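Local coordinates for periplasmic oligopeptide-binding protein (Burkholderia pseudomallei, PDB 3ZS6) that probably binds oligopeptides in the periplasm as the substrate-binding component of an ABC transport system for their uptake, at residues Tyr263-Asn268 / Tyr467-Leu472; Leu286-Ile290 / Val301-Gly305; Arg316-Trp322 / Asp461-Tyr467. All coordinates share one frame; numbering follows the deposited sequence. Where two conformers were deposited one is given.

Contact 1 of 3, residues Tyr263-Asn268 / Tyr467-Leu472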
loop_
_atom_site.group_PDB
_atom_site.type_symbol
_atom_site.label_atom_id
_atom_site.label_comp_id
_atom_site.label_asym_id
_atom_site.label_seq_id
_atom_site.Cartn_x
_atom_site.Cartn_y
_atom_site.Cartn_z
ATOM N N TYR A 263 11.063 -4.069 0.925
ATOM C CA TYR A 263 12.259 -3.386 1.400
ATOM C C TYR A 263 12.381 -3.393 2.918
ATOM O O TYR A 263 11.396 -3.611 3.644
ATOM C CB TYR A 263 12.299 -1.945 0.881
ATOM C CG TYR A 263 11.293 -1.006 1.527
ATOM C CD1 TYR A 263 11.623 -0.283 2.668
ATOM C CD2 TYR A 263 10.014 -0.837 0.984
ATOM C CE1 TYR A 263 10.706 0.590 3.259
ATOM C CE2 TYR A 263 9.087 0.041 1.565
ATOM C CZ TYR A 263 9.444 0.748 2.701
ATOM O OH TYR A 263 8.549 1.612 3.287
ATOM N N TYR A 264 13.601 -3.157 3.393
ATOM C CA TYR A 264 13.833 -3.067 4.822
ATOM C C TYR A 264 13.886 -1.613 5.274
ATOM O O TYR A 264 14.669 -0.797 4.777
ATOM C CB TYR A 264 15.108 -3.812 5.233
ATOM C CG TYR A 264 14.930 -5.308 5.415
ATOM C CD1 TYR A 264 13.670 -5.883 5.466
ATOM C CD2 TYR A 264 16.028 -6.141 5.543
ATOM C CE1 TYR A 264 13.515 -7.260 5.639
ATOM C CE2 TYR A 264 15.885 -7.507 5.722
ATOM C CZ TYR A 264 14.626 -8.068 5.766
ATOM O OH TYR A 264 14.496 -9.439 5.944
ATOM N N TYR A 265 13.011 -1.308 6.213
ATOM C CA TYR A 265 12.993 -0.039 6.902
ATOM C C TYR A 265 14.269 0.059 7.714
ATOM O O TYR A 265 14.741 -0.942 8.258
ATOM C CB TYR A 265 11.764 -0.062 7.804
ATOM C CG TYR A 265 11.674 0.861 8.992
ATOM C CD1 TYR A 265 12.491 0.691 10.106
ATOM C CD2 TYR A 265 10.684 1.834 9.046
ATOM C CE1 TYR A 265 12.359 1.507 11.218
ATOM C CE2 TYR A 265 10.545 2.652 10.142
ATOM C CZ TYR A 265 11.380 2.486 11.226
ATOM O OH TYR A 265 11.223 3.301 12.315
ATOM N N LEU A 266 14.848 1.256 7.743
ATOM C CA LEU A 266 15.975 1.562 8.626
ATOM C C LEU A 266 15.630 2.808 9.434
ATOM O O LEU A 266 15.206 3.822 8.873
ATOM C CB LEU A 266 17.253 1.838 7.824
ATOM C CG LEU A 266 17.835 0.746 6.925
ATOM C CD1 LEU A 266 19.079 1.288 6.207
ATOM C CD2 LEU A 266 18.183 -0.527 7.710
ATOM N N LYS A 267 15.811 2.733 10.748
ATOM C CA LYS A 267 15.539 3.869 11.621
ATOM C C LYS A 267 16.607 4.927 11.411
ATOM O O LYS A 267 17.726 4.789 11.912
ATOM C CB LYS A 267 15.550 3.416 13.079
ATOM C CG LYS A 267 15.258 4.516 14.090
ATOM C CD LYS A 267 15.433 3.973 15.498
ATOM C CE LYS A 267 15.319 5.054 16.553
ATOM N NZ LYS A 267 15.655 4.513 17.901
ATOM N N ASN A 268 16.270 5.979 10.673
ATOM C CA ASN A 268 17.264 6.985 10.290
ATOM C C ASN A 268 17.782 7.840 11.455
ATOM O O ASN A 268 18.796 8.522 11.323
ATOM C CB ASN A 268 16.750 7.884 9.158
ATOM C CG ASN A 268 16.834 7.215 7.785
ATOM O OD1 ASN A 268 16.544 6.019 7.628
ATOM N ND2 ASN A 268 17.244 7.987 6.787
ATOM N N TYR A 467 20.555 5.874 0.559
ATOM C CA TYR A 467 20.124 4.594 1.149
ATOM C C TYR A 467 19.301 4.757 2.425
ATOM O O TYR A 467 19.603 4.154 3.452
ATOM C CB TYR A 467 21.335 3.675 1.369
ATOM C CG TYR A 467 22.051 3.428 0.069
ATOM C CD1 TYR A 467 21.631 2.427 -0.784
ATOM C CD2 TYR A 467 23.097 4.253 -0.343
ATOM C CE1 TYR A 467 22.248 2.219 -1.995
ATOM C CE2 TYR A 467 23.728 4.048 -1.553
ATOM C CZ TYR A 467 23.296 3.026 -2.374
ATOM O OH TYR A 467 23.902 2.800 -3.586
ATOM N N PRO A 468 18.245 5.581 2.358
ATOM C CA PRO A 468 17.359 5.791 3.507
ATOM C C PRO A 468 16.661 4.505 3.949
ATOM O O PRO A 468 16.276 4.400 5.115
ATOM C CB PRO A 468 16.341 6.818 2.989
ATOM C CG PRO A 468 16.394 6.693 1.481
ATOM C CD PRO A 468 17.842 6.385 1.189
ATOM N N MET A 469 16.493 3.558 3.028
ATOM C CA MET A 469 16.011 2.217 3.355
ATOM C C MET A 469 16.720 1.219 2.442
ATOM O O MET A 469 17.572 1.608 1.646
ATOM C CB MET A 469 14.486 2.108 3.190
ATOM C CG MET A 469 13.963 2.537 1.816
ATOM S SD MET A 469 13.439 4.276 1.742
ATOM C CE MET A 469 11.842 4.188 2.579
ATOM N N VAL A 470 16.373 -0.062 2.544
ATOM C CA VAL A 470 17.048 -1.085 1.750
ATOM C C VAL A 470 16.088 -1.875 0.876
ATOM O O VAL A 470 15.529 -2.890 1.315
ATOM C CB VAL A 470 17.816 -2.086 2.643
ATOM C CG1 VAL A 470 18.561 -3.099 1.787
ATOM C CG2 VAL A 470 18.769 -1.346 3.593
ATOM N N PRO A 471 15.895 -1.417 -0.368
ATOM C CA PRO A 471 15.055 -2.148 -1.318
ATOM C C PRO A 471 15.635 -3.523 -1.604
ATOM O O PRO A 471 16.854 -3.649 -1.739
ATOM C CB PRO A 471 15.120 -1.278 -2.578
ATOM C CG PRO A 471 15.378 0.108 -2.044
ATOM C CD PRO A 471 16.336 -0.115 -0.904
ATOM N N LEU A 472 14.770 -4.531 -1.709
ATOM C CA LEU A 472 15.207 -5.902 -1.939
ATOM C C LEU A 472 14.733 -6.455 -3.285
ATOM O O LEU A 472 15.539 -6.942 -4.075
ATOM C CB LEU A 472 14.732 -6.823 -0.804
ATOM C CG LEU A 472 15.354 -6.544 0.568
ATOM C CD1 LEU A 472 14.781 -7.473 1.633
ATOM C CD2 LEU A 472 16.882 -6.662 0.494
#

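Contact 2 of 3, residues Leu286-Ile290 / Val301-Gly305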
loop_
_atom_site.group_PDB
_atom_site.type_symbol
_atom_site.label_atom_id
_atom_site.label_comp_id
_atom_site.label_asym_id
_atom_site.label_seq_id
_atom_site.Cartn_x
_atom_site.Cartn_y
_atom_site.Cartn_z
ATOM N N LEU A 286 24.002 -7.472 0.540
ATOM C CA LEU A 286 22.935 -8.450 0.313
ATOM C C LEU A 286 22.855 -8.901 -1.150
ATOM O O LEU A 286 22.760 -8.081 -2.060
ATOM C CB LEU A 286 21.573 -7.890 0.746
ATOM C CG LEU A 286 21.396 -7.361 2.169
ATOM C CD1 LEU A 286 20.066 -6.609 2.276
ATOM C CD2 LEU A 286 21.478 -8.477 3.210
ATOM N N ASP A 287 22.876 -10.212 -1.364
ATOM C CA ASP A 287 22.806 -10.782 -2.709
ATOM C C ASP A 287 21.343 -11.019 -3.102
ATOM O O ASP A 287 20.756 -12.048 -2.751
ATOM C CB ASP A 287 23.590 -12.095 -2.745
ATOM C CG ASP A 287 23.896 -12.559 -4.157
ATOM O OD1 ASP A 287 23.087 -12.286 -5.070
ATOM O OD2 ASP A 287 24.951 -13.208 -4.344
ATOM N N ARG A 288 20.765 -10.064 -3.829
ATOM C CA ARG A 288 19.348 -10.105 -4.184
ATOM C C ARG A 288 19.070 -11.120 -5.294
ATOM O O ARG A 288 17.925 -11.532 -5.509
ATOM C CB ARG A 288 18.869 -8.714 -4.604
ATOM C CG ARG A 288 19.017 -7.639 -3.516
ATOM C CD ARG A 288 19.014 -6.241 -4.141
ATOM N NE ARG A 288 19.143 -5.193 -3.138
ATOM C CZ ARG A 288 20.253 -4.964 -2.438
ATOM N NH1 ARG A 288 21.332 -5.730 -2.621
ATOM N NH2 ARG A 288 20.280 -3.984 -1.537
ATOM N N GLU A 289 20.124 -11.517 -5.998
ATOM C CA GLU A 289 19.999 -12.508 -7.050
ATOM C C GLU A 289 19.722 -13.871 -6.422
ATOM O O GLU A 289 18.791 -14.569 -6.822
ATOM C CB GLU A 289 21.267 -12.547 -7.910
ATOM C CG GLU A 289 20.988 -12.682 -9.397
ATOM C CD GLU A 289 20.202 -13.937 -9.733
ATOM O OE1 GLU A 289 20.424 -14.973 -9.072
ATOM O OE2 GLU A 289 19.359 -13.886 -10.657
ATOM N N ILE A 290 20.525 -14.227 -5.423
ATOM C CA ILE A 290 20.320 -15.454 -4.663
ATOM C C ILE A 290 18.994 -15.421 -3.906
ATOM O O ILE A 290 18.262 -16.413 -3.867
ATOM C CB ILE A 290 21.482 -15.693 -3.674
ATOM C CG1 ILE A 290 22.783 -15.975 -4.436
ATOM C CG2 ILE A 290 21.165 -16.845 -2.746
ATOM C CD1 ILE A 290 24.004 -16.029 -3.544
ATOM N N VAL A 301 11.859 -9.663 -8.798
ATOM C CA VAL A 301 12.988 -9.036 -9.489
ATOM C C VAL A 301 13.836 -8.182 -8.538
ATOM O O VAL A 301 13.310 -7.309 -7.853
ATOM C CB VAL A 301 12.492 -8.148 -10.655
ATOM C CG1 VAL A 301 13.662 -7.413 -11.308
ATOM C CG2 VAL A 301 11.739 -8.990 -11.680
ATOM N N PRO A 302 15.156 -8.424 -8.498
ATOM C CA PRO A 302 16.002 -7.611 -7.614
ATOM C C PRO A 302 15.748 -6.115 -7.784
ATOM O O PRO A 302 15.564 -5.642 -8.906
ATOM C CB PRO A 302 17.423 -7.988 -8.051
ATOM C CG PRO A 302 17.281 -9.417 -8.522
ATOM C CD PRO A 302 15.936 -9.437 -9.232
ATOM N N MET A 303 15.691 -5.387 -6.671
ATOM C CA MET A 303 15.507 -3.936 -6.714
ATOM C C MET A 303 16.512 -3.221 -5.813
ATOM O O MET A 303 16.908 -3.750 -4.770
ATOM C CB MET A 303 14.076 -3.540 -6.328
ATOM C CG MET A 303 13.047 -3.785 -7.425
ATOM S SD MET A 303 11.385 -3.186 -7.025
ATOM C CE MET A 303 11.630 -1.402 -6.995
ATOM N N TYR A 304 16.896 -2.011 -6.214
ATOM C CA TYR A 304 17.887 -1.217 -5.492
ATOM C C TYR A 304 17.325 0.132 -5.049
ATOM O O TYR A 304 17.916 0.817 -4.217
ATOM C CB TYR A 304 19.133 -1.020 -6.368
ATOM C CG TYR A 304 19.688 -2.345 -6.810
ATOM C CD1 TYR A 304 20.546 -3.062 -5.989
ATOM C CD2 TYR A 304 19.305 -2.913 -8.020
ATOM C CE1 TYR A 304 21.039 -4.294 -6.373
ATOM C CE2 TYR A 304 19.794 -4.148 -8.414
ATOM C CZ TYR A 304 20.659 -4.830 -7.584
ATOM O OH TYR A 304 21.136 -6.058 -7.954
ATOM N N GLY A 305 16.186 0.507 -5.624
ATOM C CA GLY A 305 15.482 1.713 -5.234
ATOM C C GLY A 305 14.004 1.421 -5.015
ATOM O O GLY A 305 13.600 0.252 -4.933
#

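Contact 3 of 3, residues Arg316-Trp322 / Asp461-Tyr467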
loop_
_atom_site.group_PDB
_atom_site.type_symbol
_atom_site.label_atom_id
_atom_site.label_comp_id
_atom_site.label_asym_id
_atom_site.label_seq_id
_atom_site.Cartn_x
_atom_site.Cartn_y
_atom_site.Cartn_z
ATOM N N ARG A 316 13.253 5.349 -15.509
ATOM C CA ARG A 316 13.872 4.061 -15.244
ATOM C C ARG A 316 14.085 3.903 -13.752
ATOM O O ARG A 316 14.088 4.890 -13.015
ATOM C CB ARG A 316 15.230 3.993 -15.937
ATOM C CG ARG A 316 16.072 5.241 -15.701
ATOM C CD ARG A 316 17.556 4.932 -15.540
ATOM N NE ARG A 316 18.323 6.157 -15.304
ATOM C CZ ARG A 316 18.531 6.695 -14.104
ATOM N NH1 ARG A 316 18.039 6.115 -13.013
ATOM N NH2 ARG A 316 19.235 7.812 -13.992
ATOM N N PRO A 317 14.269 2.656 -13.300
ATOM C CA PRO A 317 14.537 2.455 -11.877
ATOM C C PRO A 317 15.943 2.921 -11.520
ATOM O O PRO A 317 16.712 3.334 -12.393
ATOM C CB PRO A 317 14.415 0.937 -11.703
ATOM C CG PRO A 317 14.688 0.379 -13.059
ATOM C CD PRO A 317 14.151 1.385 -14.034
ATOM N N PHE A 318 16.254 2.869 -10.232
ATOM C CA PHE A 318 17.576 3.206 -9.738
ATOM C C PHE A 318 18.439 1.944 -9.682
ATOM O O PHE A 318 18.075 0.954 -9.046
ATOM C CB PHE A 318 17.456 3.849 -8.355
ATOM C CG PHE A 318 18.761 3.993 -7.628
ATOM C CD1 PHE A 318 19.625 5.038 -7.922
ATOM C CD2 PHE A 318 19.115 3.091 -6.641
ATOM C CE1 PHE A 318 20.821 5.184 -7.237
ATOM C CE2 PHE A 318 20.305 3.221 -5.952
ATOM C CZ PHE A 318 21.166 4.271 -6.251
ATOM N N THR A 319 19.573 1.978 -10.370
ATOM C CA THR A 319 20.511 0.864 -10.344
ATOM C C THR A 319 21.896 1.381 -9.996
ATOM O O THR A 319 22.555 2.008 -10.821
ATOM C CB THR A 319 20.575 0.124 -11.693
ATOM O OG1 THR A 319 19.280 -0.393 -12.022
ATOM C CG2 THR A 319 21.556 -1.031 -11.615
ATOM N N PRO A 320 22.340 1.117 -8.762
ATOM C CA PRO A 320 23.644 1.587 -8.289
ATOM C C PRO A 320 24.809 0.905 -8.980
ATOM O O PRO A 320 24.729 -0.244 -9.440
ATOM C CB PRO A 320 23.635 1.191 -6.814
ATOM C CG PRO A 320 22.771 -0.028 -6.785
ATOM C CD PRO A 320 21.669 0.274 -7.759
ATOM N N ASP A 321 25.902 1.653 -9.031
ATOM C CA ASP A 321 27.186 1.209 -9.542
ATOM C C ASP A 321 27.525 -0.221 -9.127
ATOM O O ASP A 321 27.874 -1.055 -9.958
ATOM C CB ASP A 321 28.260 2.157 -9.002
ATOM C CG ASP A 321 29.560 2.033 -9.731
ATOM O OD1 ASP A 321 29.749 1.023 -10.440
ATOM O OD2 ASP A 321 30.399 2.945 -9.593
ATOM N N TRP A 322 27.423 -0.490 -7.829
ATOM C CA TRP A 322 27.894 -1.746 -7.257
ATOM C C TRP A 322 27.027 -2.964 -7.594
ATOM O O TRP A 322 27.412 -4.101 -7.315
ATOM C CB TRP A 322 28.061 -1.602 -5.738
ATOM C CG TRP A 322 26.858 -1.021 -5.037
ATOM C CD1 TRP A 322 26.669 0.283 -4.680
ATOM C CD2 TRP A 322 25.685 -1.727 -4.610
ATOM N NE1 TRP A 322 25.451 0.436 -4.062
ATOM C CE2 TRP A 322 24.829 -0.783 -4.004
ATOM C CE3 TRP A 322 25.274 -3.061 -4.689
ATOM C CZ2 TRP A 322 23.590 -1.133 -3.472
ATOM C CZ3 TRP A 322 24.044 -3.409 -4.159
ATOM C CH2 TRP A 322 23.215 -2.448 -3.559
ATOM N N ASP A 461 16.901 9.016 -7.811
ATOM C CA ASP A 461 18.318 8.646 -7.751
ATOM C C ASP A 461 19.032 9.342 -6.595
ATOM O O ASP A 461 19.810 8.725 -5.865
ATOM C CB ASP A 461 19.046 9.015 -9.052
ATOM C CG ASP A 461 18.589 8.196 -10.249
ATOM O OD1 ASP A 461 17.877 7.181 -10.070
ATOM O OD2 ASP A 461 18.966 8.572 -11.380
ATOM N N LEU A 462 18.784 10.639 -6.447
ATOM C CA LEU A 462 19.438 11.413 -5.399
ATOM C C LEU A 462 19.119 10.831 -4.027
ATOM O O LEU A 462 20.016 10.625 -3.199
ATOM C CB LEU A 462 19.010 12.881 -5.460
ATOM C CG LEU A 462 19.748 13.817 -4.499
ATOM C CD1 LEU A 462 21.250 13.737 -4.743
ATOM C CD2 LEU A 462 19.249 15.261 -4.631
ATOM N N ALA A 463 17.838 10.562 -3.789
ATOM C CA ALA A 463 17.415 9.952 -2.531
ATOM C C ALA A 463 18.040 8.572 -2.298
ATOM O O ALA A 463 18.484 8.273 -1.193
ATOM C CB ALA A 463 15.904 9.857 -2.468
ATOM N N MET A 464 18.049 7.721 -3.323
ATOM C CA MET A 464 18.523 6.345 -3.137
ATOM C C MET A 464 20.037 6.282 -2.892
ATOM O O MET A 464 20.533 5.342 -2.269
ATOM C CB MET A 464 18.128 5.447 -4.315
ATOM C CG MET A 464 16.629 5.207 -4.463
ATOM S SD MET A 464 15.844 4.466 -3.016
ATOM C CE MET A 464 15.242 5.925 -2.166
ATOM N N ASN A 465 20.769 7.279 -3.386
ATOM C CA ASN A 465 22.196 7.373 -3.092
ATOM C C ASN A 465 22.449 7.606 -1.607
ATOM O O ASN A 465 23.561 7.413 -1.117
ATOM C CB ASN A 465 22.864 8.457 -3.939
ATOM C CG ASN A 465 23.125 8.002 -5.362
ATOM O OD1 ASN A 465 23.684 6.927 -5.591
ATOM N ND2 ASN A 465 22.714 8.810 -6.328
ATOM N N ASP A 466 21.401 8.003 -0.891
ATOM C CA ASP A 466 21.471 8.144 0.562
ATOM C C ASP A 466 21.066 6.858 1.299
ATOM O O ASP A 466 21.216 6.760 2.513
ATOM C CB ASP A 466 20.607 9.327 1.027
ATOM C CG ASP A 466 21.250 10.687 0.720
ATOM O OD1 ASP A 466 22.458 10.723 0.399
ATOM O OD2 ASP A 466 20.552 11.717 0.812
ATOM N N TYR A 467 20.555 5.874 0.559
ATOM C CA TYR A 467 20.124 4.594 1.149
ATOM C C TYR A 467 19.301 4.757 2.425
ATOM O O TYR A 467 19.603 4.154 3.452
ATOM C CB TYR A 467 21.335 3.675 1.369
ATOM C CG TYR A 467 22.051 3.428 0.069
ATOM C CD1 TYR A 467 21.631 2.427 -0.784
ATOM C CD2 TYR A 467 23.097 4.253 -0.343
ATOM C CE1 TYR A 467 22.248 2.219 -1.995
ATOM C CE2 TYR A 467 23.728 4.048 -1.553
ATOM C CZ TYR A 467 23.296 3.026 -2.374
ATOM O OH TYR A 467 23.902 2.800 -3.586
HETATM O O HOH W 1 15.193 6.391 -10.716
#

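Contact 1 of 3, residues Tyr263-Asn268 / Tyr467-Leu472
One face of the Tyr264 ring takes the CD1 methyl of Leu472, which sits 4.0 Å from the ring centroid and only 4° off the normal, a CH-pi contact centred on the ring. Helix 359-376 also packs against Tyr264, through Val364, Ala365, Ala368 and Trp372. The Tyr263 ring meets Met469 obliquely: CG of Met469 lies 3.8 Å from CD1 of Tyr263, and its CE approaches CE1 of Tyr263. The sulfur, SD, is 5.4 Å from the Tyr263 centroid, a loose Met-aromatic contact. The placing of CG between the backbone N and carbonyl carbon (chi1 54°) and two further bends lay CG and CE of Met469 along the ring.

Strands 260-266 and 470-480 run antiparallel here. Tyr264 and Val470 form a hydrogen-bonded pair, with Tyr264 N to Val470 O at 2.8 Å and Val470 N to Tyr264 O at 2.9 Å; the neighbouring Tyr263-Pro471 pair is non-hydrogen-bonded, and its CA atoms come within 4.1 Å. At such a position the missing N-H of Pro471 costs no bond to strand 260-266. Tyr264 and Val470 share one face of the sheet, Tyr263 and Pro471 the other. Beyond the paired residues, CD1 of Leu266 touches CG2 of Val470 at 3.7 Å.

On its other side strand 260-266 pairs with strand 401-407, which makes it an interior strand of the mixed sheet. Two backbone bonds thus satisfy buried amide groups, while methyl, thioether and ring contacts pack on both faces: the chemistry is that of a largely apolar strand pairing.

Contact 2 of 3, residues Leu286-Ile290 / Val301-Gly305
Arg288 NE lies between two backbone carbonyls, Met303 O and Pro471 O of strand 470-480, which share its one hydrogen. The bond to Met303 O, 3.1 Å from NE of Arg288, is weak, with an N-H...O angle of 122°; this oxygen lies at the guanidinium edge, near its plane. Further along the group, NH2 donates to Ala283 O.

Tyr304 lies over one face of the guanidinium, its CD1 offset toward the rim and 3.8 Å from NE of Arg288; the two planes are inclined by 32°. The Arg288 methylene chain touches the ring as well, CD standing 3.6 Å from CE1 of Tyr304. An extended run from CG to NE carries the guanidinium along the CD1-CE1 side of the ring.

Arg288 belongs to the first turn of helix 288-296, whose N-cap is Asp287. The cap oxygen, Asp287 OD1, accepts from Ile290 N at 3.2 Å, met from well above the carboxylate plane, and more weakly from Glu289 N. The contact therefore joins the start of this helix to the short, weakly bonded strand 301-302 and the residues after it, at the border of the mixed sheet.

Nearer the backbone, Pro302 packs against the base of the arginine side chain: its CB is 3.8 Å from CB of Arg288, and its CG lies 3.7 Å from Arg288 O. Trp322 meets the Tyr304 ring with planes at about 80°.

Contact 3 of 3, residues Arg316-Trp322 / Asp461-Tyr467
Arg316 and Asp461 meet end-on, guanidinium and carboxylate nearly coplanar (2° apart), although the two side chains cross at about a right angle. NH2 of Arg316 donates to OD2 of Asp461 at 2.7 Å and NH1 to OD1 of Asp461 at 3.1 Å, each oxygen using its syn lone pair in this bidentate salt bridge. NH1 also donates to Pro317 O, which probably helps hold the guanidinium in place, and a water donates to both Arg316 O and Asp461 OD1.

The Phe318 ring lies against the helix end, with CB of Met464 over its centre, 3.5 Å from the centroid and 12° off the normal: a CH-pi contact. Pro320 N lies over the opposite face, toward the rim. At the ring edge, in its plane, Asp461 OD1 comes 3.5 Å from CD1 of Phe318; the Asn465 amide, nearly upright to the ring, brings its OD1 to the edge too.

These groups dock the loop between strand 301-302 and helix 327-340 onto the C-terminal end of helix 449-464. There a type I turn from Met464 to Tyr467 ends in positive phi at Tyr467.

Trp322 and Tyr467 slide past each other in opposite directions. Trp322 NE1 donates to Tyr467 OH at 2.9 Å, the oxygen lying near the indole plane. A chi1 of 50° sets the indole over its own backbone and turns NE1 to the phenol oxygen, against which CB of Pro320 also packs.

Contact 1 is the most fully buried, with nine of its ten touching residues; contact 2 is partly buried at the sheet border, and contact 3 is mostly buried, opening outward at Arg316, with Asp461 and Asn465 partly exposed. Contacts 1 and 2 reach the same sheet: strand 470-480 pairs with strand 260-266 in contact 1 and with strand 301-302 beside contact 2, where Leu472 O probably bonds to Met303 N. Contacts 1 and 3 share Tyr467, where helix 449-464 gives way to the approach to that strand. Contacts 2 and 3 meet through Tyr304, which packs on Phe318, Pro320 and Trp322. Contact 1 combines backbone pairing with apolar packing, contact 2 an arginine with carbonyls, contact 3 a salt bridge with aromatic packing.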